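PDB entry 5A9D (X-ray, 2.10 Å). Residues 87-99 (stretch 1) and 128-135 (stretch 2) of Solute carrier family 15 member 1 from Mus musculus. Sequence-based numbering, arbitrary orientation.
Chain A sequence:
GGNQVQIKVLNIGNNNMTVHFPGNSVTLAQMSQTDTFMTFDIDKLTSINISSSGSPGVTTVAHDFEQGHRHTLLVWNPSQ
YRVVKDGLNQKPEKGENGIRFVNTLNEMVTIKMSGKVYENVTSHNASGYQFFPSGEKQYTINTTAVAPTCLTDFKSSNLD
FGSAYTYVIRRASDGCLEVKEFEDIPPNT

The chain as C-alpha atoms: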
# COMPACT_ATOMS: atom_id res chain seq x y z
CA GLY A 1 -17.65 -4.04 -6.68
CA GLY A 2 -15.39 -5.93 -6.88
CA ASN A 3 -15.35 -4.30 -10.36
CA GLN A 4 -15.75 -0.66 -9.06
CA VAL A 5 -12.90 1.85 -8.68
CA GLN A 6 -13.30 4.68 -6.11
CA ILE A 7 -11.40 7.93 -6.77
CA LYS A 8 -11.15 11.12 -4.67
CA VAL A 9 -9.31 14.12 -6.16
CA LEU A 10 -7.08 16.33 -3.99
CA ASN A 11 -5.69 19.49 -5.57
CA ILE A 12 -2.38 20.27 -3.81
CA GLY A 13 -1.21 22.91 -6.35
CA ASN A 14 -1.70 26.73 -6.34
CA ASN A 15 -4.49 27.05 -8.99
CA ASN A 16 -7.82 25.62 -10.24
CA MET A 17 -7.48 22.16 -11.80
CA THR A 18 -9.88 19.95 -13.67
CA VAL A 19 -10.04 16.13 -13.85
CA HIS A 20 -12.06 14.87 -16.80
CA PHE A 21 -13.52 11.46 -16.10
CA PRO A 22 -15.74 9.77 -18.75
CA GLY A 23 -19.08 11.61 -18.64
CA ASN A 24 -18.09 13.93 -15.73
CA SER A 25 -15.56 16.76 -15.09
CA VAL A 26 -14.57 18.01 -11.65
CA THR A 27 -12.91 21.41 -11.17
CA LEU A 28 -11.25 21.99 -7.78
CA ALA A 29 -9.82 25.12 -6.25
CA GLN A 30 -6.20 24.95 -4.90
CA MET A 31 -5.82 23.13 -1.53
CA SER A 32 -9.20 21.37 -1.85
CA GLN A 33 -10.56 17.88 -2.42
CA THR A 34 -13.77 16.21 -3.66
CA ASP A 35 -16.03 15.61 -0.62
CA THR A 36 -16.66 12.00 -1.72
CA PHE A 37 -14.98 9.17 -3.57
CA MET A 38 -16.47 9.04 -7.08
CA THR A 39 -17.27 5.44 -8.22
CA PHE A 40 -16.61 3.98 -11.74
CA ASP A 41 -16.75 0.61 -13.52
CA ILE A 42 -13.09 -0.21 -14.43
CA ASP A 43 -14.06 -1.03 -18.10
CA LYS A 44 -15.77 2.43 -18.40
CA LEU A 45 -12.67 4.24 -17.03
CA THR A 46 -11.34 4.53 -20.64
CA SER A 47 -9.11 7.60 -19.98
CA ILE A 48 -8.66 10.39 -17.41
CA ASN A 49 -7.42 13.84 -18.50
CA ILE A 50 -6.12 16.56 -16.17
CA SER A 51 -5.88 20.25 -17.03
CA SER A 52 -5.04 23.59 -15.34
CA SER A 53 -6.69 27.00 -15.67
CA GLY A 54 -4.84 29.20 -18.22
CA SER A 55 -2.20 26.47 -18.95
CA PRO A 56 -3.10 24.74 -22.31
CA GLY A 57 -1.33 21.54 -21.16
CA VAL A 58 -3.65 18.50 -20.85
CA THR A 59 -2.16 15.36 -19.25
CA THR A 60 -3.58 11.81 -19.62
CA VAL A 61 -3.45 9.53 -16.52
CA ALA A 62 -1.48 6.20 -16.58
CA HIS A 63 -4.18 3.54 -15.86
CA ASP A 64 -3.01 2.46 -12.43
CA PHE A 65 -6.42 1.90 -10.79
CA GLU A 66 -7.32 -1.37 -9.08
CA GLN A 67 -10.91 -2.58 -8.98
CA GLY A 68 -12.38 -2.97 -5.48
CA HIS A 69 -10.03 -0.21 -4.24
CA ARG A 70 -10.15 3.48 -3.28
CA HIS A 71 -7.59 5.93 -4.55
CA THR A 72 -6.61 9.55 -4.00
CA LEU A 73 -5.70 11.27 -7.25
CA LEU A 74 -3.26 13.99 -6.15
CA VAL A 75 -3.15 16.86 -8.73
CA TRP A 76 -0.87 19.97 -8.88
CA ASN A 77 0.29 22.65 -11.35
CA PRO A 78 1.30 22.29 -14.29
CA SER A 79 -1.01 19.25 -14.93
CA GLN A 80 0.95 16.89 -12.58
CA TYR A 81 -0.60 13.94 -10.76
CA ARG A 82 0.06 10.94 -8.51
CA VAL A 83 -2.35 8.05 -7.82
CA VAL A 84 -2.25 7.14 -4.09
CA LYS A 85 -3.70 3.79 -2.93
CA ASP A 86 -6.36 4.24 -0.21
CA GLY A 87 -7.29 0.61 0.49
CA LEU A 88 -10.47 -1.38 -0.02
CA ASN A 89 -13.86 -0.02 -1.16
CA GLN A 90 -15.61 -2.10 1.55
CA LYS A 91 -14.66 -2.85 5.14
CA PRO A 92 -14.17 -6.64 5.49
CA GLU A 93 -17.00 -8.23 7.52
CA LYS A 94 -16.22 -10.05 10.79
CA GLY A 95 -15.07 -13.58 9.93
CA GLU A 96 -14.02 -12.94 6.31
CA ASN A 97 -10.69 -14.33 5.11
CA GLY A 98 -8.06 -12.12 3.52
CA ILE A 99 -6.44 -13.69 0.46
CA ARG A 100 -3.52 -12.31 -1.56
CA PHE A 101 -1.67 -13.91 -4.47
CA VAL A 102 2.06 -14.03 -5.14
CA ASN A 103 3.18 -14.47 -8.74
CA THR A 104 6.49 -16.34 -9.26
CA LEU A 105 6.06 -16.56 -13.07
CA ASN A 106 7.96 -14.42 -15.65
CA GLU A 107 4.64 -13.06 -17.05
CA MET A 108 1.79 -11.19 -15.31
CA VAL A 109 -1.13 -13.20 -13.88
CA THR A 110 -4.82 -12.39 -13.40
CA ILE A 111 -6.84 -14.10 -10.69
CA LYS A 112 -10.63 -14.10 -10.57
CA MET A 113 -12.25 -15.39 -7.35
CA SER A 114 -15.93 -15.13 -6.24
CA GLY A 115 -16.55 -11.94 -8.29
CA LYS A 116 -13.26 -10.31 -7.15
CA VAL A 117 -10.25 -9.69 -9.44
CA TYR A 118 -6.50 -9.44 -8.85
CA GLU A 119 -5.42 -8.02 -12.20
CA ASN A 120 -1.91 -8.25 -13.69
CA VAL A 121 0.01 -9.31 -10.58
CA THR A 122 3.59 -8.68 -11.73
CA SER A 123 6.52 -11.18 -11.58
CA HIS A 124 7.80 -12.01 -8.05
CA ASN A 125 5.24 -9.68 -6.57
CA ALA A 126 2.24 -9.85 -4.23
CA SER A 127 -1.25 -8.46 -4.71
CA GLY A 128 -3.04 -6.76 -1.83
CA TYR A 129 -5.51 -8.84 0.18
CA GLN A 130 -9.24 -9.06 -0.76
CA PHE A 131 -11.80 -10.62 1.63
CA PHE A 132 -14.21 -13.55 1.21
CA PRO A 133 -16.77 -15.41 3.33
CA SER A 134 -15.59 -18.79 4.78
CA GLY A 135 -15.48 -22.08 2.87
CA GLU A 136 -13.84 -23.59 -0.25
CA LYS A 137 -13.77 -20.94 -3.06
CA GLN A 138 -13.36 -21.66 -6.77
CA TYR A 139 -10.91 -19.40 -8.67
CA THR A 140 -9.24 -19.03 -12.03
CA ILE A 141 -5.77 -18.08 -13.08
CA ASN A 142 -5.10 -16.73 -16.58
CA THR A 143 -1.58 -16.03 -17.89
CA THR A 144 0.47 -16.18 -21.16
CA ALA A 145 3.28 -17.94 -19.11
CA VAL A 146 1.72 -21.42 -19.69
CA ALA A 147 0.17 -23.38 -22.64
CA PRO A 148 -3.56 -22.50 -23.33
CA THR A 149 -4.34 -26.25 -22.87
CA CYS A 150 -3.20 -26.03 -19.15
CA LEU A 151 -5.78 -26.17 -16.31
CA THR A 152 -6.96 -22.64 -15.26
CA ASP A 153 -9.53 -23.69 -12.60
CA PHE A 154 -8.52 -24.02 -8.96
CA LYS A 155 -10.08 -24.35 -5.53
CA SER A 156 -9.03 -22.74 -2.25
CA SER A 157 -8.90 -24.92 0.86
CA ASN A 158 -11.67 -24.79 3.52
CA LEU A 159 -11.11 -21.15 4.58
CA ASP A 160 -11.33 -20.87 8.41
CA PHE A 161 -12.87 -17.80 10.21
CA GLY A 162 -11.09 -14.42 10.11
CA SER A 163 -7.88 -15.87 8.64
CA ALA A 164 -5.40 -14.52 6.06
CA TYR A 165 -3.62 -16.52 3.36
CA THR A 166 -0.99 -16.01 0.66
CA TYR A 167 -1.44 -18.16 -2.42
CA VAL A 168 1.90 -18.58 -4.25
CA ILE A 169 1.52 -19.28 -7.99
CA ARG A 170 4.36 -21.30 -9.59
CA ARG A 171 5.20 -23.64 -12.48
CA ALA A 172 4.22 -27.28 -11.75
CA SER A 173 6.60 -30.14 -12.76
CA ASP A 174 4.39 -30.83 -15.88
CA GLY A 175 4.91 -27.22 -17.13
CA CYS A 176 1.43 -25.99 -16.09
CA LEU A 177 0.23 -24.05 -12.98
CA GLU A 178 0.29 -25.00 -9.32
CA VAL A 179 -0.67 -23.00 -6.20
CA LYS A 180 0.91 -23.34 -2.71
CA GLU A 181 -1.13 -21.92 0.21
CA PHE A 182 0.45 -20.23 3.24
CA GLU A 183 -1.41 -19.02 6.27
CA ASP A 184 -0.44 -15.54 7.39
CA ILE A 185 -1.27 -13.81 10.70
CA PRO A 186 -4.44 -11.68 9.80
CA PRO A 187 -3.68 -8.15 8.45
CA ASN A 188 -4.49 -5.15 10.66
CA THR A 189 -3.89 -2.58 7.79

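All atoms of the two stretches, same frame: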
# COMPACT_ATOMS: atom_id res chain seq x y z
N GLY A 87 -6.72 1.83 -0.06
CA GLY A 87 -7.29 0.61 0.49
C GLY A 87 -8.59 0.16 -0.15
O GLY A 87 -8.96 0.60 -1.24
N LEU A 88 -9.28 -0.76 0.51
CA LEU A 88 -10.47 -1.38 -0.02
C LEU A 88 -11.70 -0.50 -0.04
O LEU A 88 -11.85 0.36 0.82
CB LEU A 88 -10.76 -2.67 0.73
CG LEU A 88 -9.67 -3.75 0.66
CD1 LEU A 88 -10.06 -4.93 1.49
CD2 LEU A 88 -9.47 -4.25 -0.74
N ASN A 89 -12.57 -0.72 -1.03
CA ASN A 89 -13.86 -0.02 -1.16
C ASN A 89 -14.80 -0.36 -0.02
O ASN A 89 -15.57 0.50 0.39
CB ASN A 89 -14.55 -0.43 -2.47
CG ASN A 89 -14.00 0.28 -3.65
OD1 ASN A 89 -13.19 1.19 -3.50
ND2 ASN A 89 -14.38 -0.16 -4.83
N GLN A 90 -14.75 -1.61 0.47
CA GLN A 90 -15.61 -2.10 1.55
C GLN A 90 -14.80 -2.61 2.72
O GLN A 90 -13.76 -3.25 2.54
CB GLN A 90 -16.53 -3.22 1.02
CG GLN A 90 -17.74 -2.73 0.23
CD GLN A 90 -18.92 -2.43 1.13
OE1 GLN A 90 -18.98 -1.39 1.80
NE2 GLN A 90 -19.87 -3.36 1.19
N LYS A 91 -15.28 -2.36 3.93
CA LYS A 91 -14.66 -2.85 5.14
C LYS A 91 -14.95 -4.36 5.23
O LYS A 91 -16.10 -4.78 5.06
CB LYS A 91 -15.20 -2.13 6.38
CG LYS A 91 -14.26 -2.23 7.60
CD LYS A 91 -14.79 -1.44 8.78
CE LYS A 91 -13.71 -1.08 9.76
NZ LYS A 91 -14.17 -0.03 10.72
N PRO A 92 -13.91 -5.20 5.39
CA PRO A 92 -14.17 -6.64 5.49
C PRO A 92 -15.04 -6.97 6.70
O PRO A 92 -14.80 -6.48 7.82
CB PRO A 92 -12.77 -7.26 5.63
CG PRO A 92 -11.89 -6.16 6.06
CD PRO A 92 -12.47 -4.89 5.54
N GLU A 93 -16.08 -7.78 6.46
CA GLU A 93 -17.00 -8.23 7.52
C GLU A 93 -16.27 -9.14 8.49
O GLU A 93 -15.23 -9.73 8.15
CB GLU A 93 -18.21 -8.96 6.91
CG GLU A 93 -19.27 -8.00 6.37
CD GLU A 93 -20.29 -8.57 5.41
OE1 GLU A 93 -20.70 -9.74 5.58
OE2 GLU A 93 -20.72 -7.81 4.50
N LYS A 94 -16.78 -9.21 9.72
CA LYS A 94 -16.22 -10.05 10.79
C LYS A 94 -16.32 -11.50 10.32
O LYS A 94 -17.38 -11.91 9.84
CB LYS A 94 -17.00 -9.86 12.10
CG LYS A 94 -16.46 -8.73 12.97
CD LYS A 94 -17.45 -8.40 14.08
CE LYS A 94 -17.11 -7.11 14.79
NZ LYS A 94 -18.10 -6.79 15.85
N GLY A 95 -15.17 -12.19 10.35
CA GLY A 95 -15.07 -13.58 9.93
C GLY A 95 -14.59 -13.84 8.52
O GLY A 95 -14.30 -14.99 8.19
N GLU A 96 -14.52 -12.78 7.68
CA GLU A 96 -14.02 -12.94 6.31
C GLU A 96 -12.52 -13.22 6.29
O GLU A 96 -11.79 -12.84 7.22
CB GLU A 96 -14.35 -11.73 5.43
CG GLU A 96 -15.82 -11.69 5.04
CD GLU A 96 -16.16 -10.61 4.03
OE1 GLU A 96 -15.74 -9.45 4.24
OE2 GLU A 96 -16.82 -10.94 3.03
N ASN A 97 -12.06 -13.92 5.26
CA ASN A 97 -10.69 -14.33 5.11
C ASN A 97 -10.02 -13.46 4.07
O ASN A 97 -10.56 -13.29 2.99
CB ASN A 97 -10.62 -15.82 4.72
CG ASN A 97 -11.32 -16.70 5.76
OD1 ASN A 97 -10.91 -16.79 6.92
ND2 ASN A 97 -12.49 -17.21 5.41
N GLY A 98 -8.87 -12.92 4.42
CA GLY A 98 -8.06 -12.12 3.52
C GLY A 98 -7.22 -13.04 2.67
O GLY A 98 -6.55 -13.93 3.21
N ILE A 99 -7.25 -12.87 1.36
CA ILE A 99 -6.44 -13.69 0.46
C ILE A 99 -5.65 -12.77 -0.47
O ILE A 99 -6.21 -11.87 -1.07
CB ILE A 99 -7.28 -14.74 -0.33
CG1 ILE A 99 -7.97 -15.75 0.61
CG2 ILE A 99 -6.44 -15.47 -1.41
CD1 ILE A 99 -9.08 -16.61 -0.09
N GLY A 128 -2.52 -7.10 -3.14
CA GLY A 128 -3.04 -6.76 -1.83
C GLY A 128 -4.03 -7.85 -1.46
O GLY A 128 -4.33 -8.72 -2.28
N TYR A 129 -4.51 -7.86 -0.22
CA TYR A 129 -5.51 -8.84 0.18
C TYR A 129 -6.90 -8.33 -0.25
O TYR A 129 -7.17 -7.13 -0.19
CB TYR A 129 -5.55 -8.99 1.72
CG TYR A 129 -4.35 -9.66 2.35
CD1 TYR A 129 -4.29 -11.05 2.47
CD2 TYR A 129 -3.29 -8.91 2.88
CE1 TYR A 129 -3.19 -11.68 3.08
CE2 TYR A 129 -2.21 -9.53 3.50
CZ TYR A 129 -2.16 -10.92 3.59
OH TYR A 129 -1.11 -11.57 4.19
N GLN A 130 -7.81 -9.27 -0.54
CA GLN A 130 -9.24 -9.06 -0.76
C GLN A 130 -9.91 -10.11 0.13
O GLN A 130 -9.28 -11.12 0.46
CB GLN A 130 -9.63 -9.13 -2.24
CG GLN A 130 -9.02 -7.96 -3.03
CD GLN A 130 -9.58 -7.85 -4.42
OE1 GLN A 130 -10.60 -7.23 -4.65
NE2 GLN A 130 -8.89 -8.38 -5.38
N PHE A 131 -11.12 -9.82 0.62
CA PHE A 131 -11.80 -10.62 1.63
C PHE A 131 -13.03 -11.36 1.13
O PHE A 131 -13.79 -10.87 0.30
CB PHE A 131 -12.11 -9.74 2.86
CG PHE A 131 -10.83 -9.25 3.53
CD1 PHE A 131 -10.11 -8.20 3.00
CD2 PHE A 131 -10.39 -9.81 4.72
CE1 PHE A 131 -8.91 -7.77 3.60
CE2 PHE A 131 -9.22 -9.36 5.34
CZ PHE A 131 -8.46 -8.37 4.75
N PHE A 132 -13.19 -12.59 1.65
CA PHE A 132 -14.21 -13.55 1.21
C PHE A 132 -14.85 -14.23 2.38
O PHE A 132 -14.18 -14.48 3.38
CB PHE A 132 -13.55 -14.64 0.31
CG PHE A 132 -12.82 -14.08 -0.89
CD1 PHE A 132 -11.48 -13.70 -0.79
CD2 PHE A 132 -13.47 -13.90 -2.10
CE1 PHE A 132 -10.84 -13.09 -1.87
CE2 PHE A 132 -12.80 -13.36 -3.20
CZ PHE A 132 -11.49 -12.97 -3.08
N PRO A 133 -16.15 -14.63 2.25
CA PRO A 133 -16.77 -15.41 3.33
C PRO A 133 -16.10 -16.79 3.43
O PRO A 133 -15.47 -17.24 2.45
CB PRO A 133 -18.23 -15.54 2.87
CG PRO A 133 -18.42 -14.51 1.81
CD PRO A 133 -17.10 -14.43 1.13
N SER A 134 -16.22 -17.48 4.58
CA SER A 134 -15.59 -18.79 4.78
C SER A 134 -16.02 -19.88 3.79
O SER A 134 -17.06 -19.78 3.15
CB SER A 134 -15.81 -19.30 6.21
OG SER A 134 -16.63 -18.45 6.99
N GLY A 135 -15.20 -20.92 3.70
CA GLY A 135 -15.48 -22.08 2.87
C GLY A 135 -14.63 -22.16 1.63
O GLY A 135 -13.97 -21.18 1.27
O HOH W 1 -17.22 -15.86 6.75

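Residues 97-99 and 130-132 run antiparallel as neighbouring strands, and their backbones satisfy one another in two reciprocal pairs of hydrogen bonds. Asn-97 N donates to Phe-132 O (2.9 Å) and Asn-97 O accepts from Phe-132 N (3.0 Å); two residues along, Ile-99 N donates to Gln-130 O (2.8 Å) and Ile-99 O accepts from Gln-130 N (3.1 Å). Between these pairs, Gly-98 faces Phe-131 without a conventional bond, but the carbonyls also receive CA-H contacts, from Phe-131 CA to Asn-97 O (3.2 Å) and from Gly-98 CA to Gln-130 O (3.4 Å).

The Phe-131 ring is the apolar centre of the contact. Pro-92 CB lies over one face and Gly-98 CA over the opposite face, each 3.8 Å from the ring centroid, so weakly polarised C-H groups meet the pi cloud on both sides. Glycine suits position 98 because an ideal CB there would come within 2.9 Å of Phe-131 CE2, a clash. Leu-88 closes the ring's edge, its CD1 3.6 Å from Phe-131 CD1. On the other side of the sheet, where Asn-97, Ile-99, Gln-130 and Phe-132 point, Ile-99 CD1 packs 3.8 Å from Phe-132 CD1. Buried Asn-97 has both OD1 and ND2 hydrogen-bonded elsewhere in the structure, as is Gln-130 NE2.

Before the strand, a type II turn from Glu-93 to Glu-96 is closed by Glu-96 N donating to Glu-93 O (3.2 Å). The Glu-96 side chain reaches back, its OE1 accepting from Glu-93 N (2.8 Å), so the carboxylate satisfies a backbone donor within its own stretch. Gly-95 adopts a positive phi at which a CB would jam against the preceding carbonyl. Beyond the paired strands, a water accepts from Ser-134 N (2.9 Å) and donates weakly to Gly-95 O (3.4 Å), bridging the two backbones.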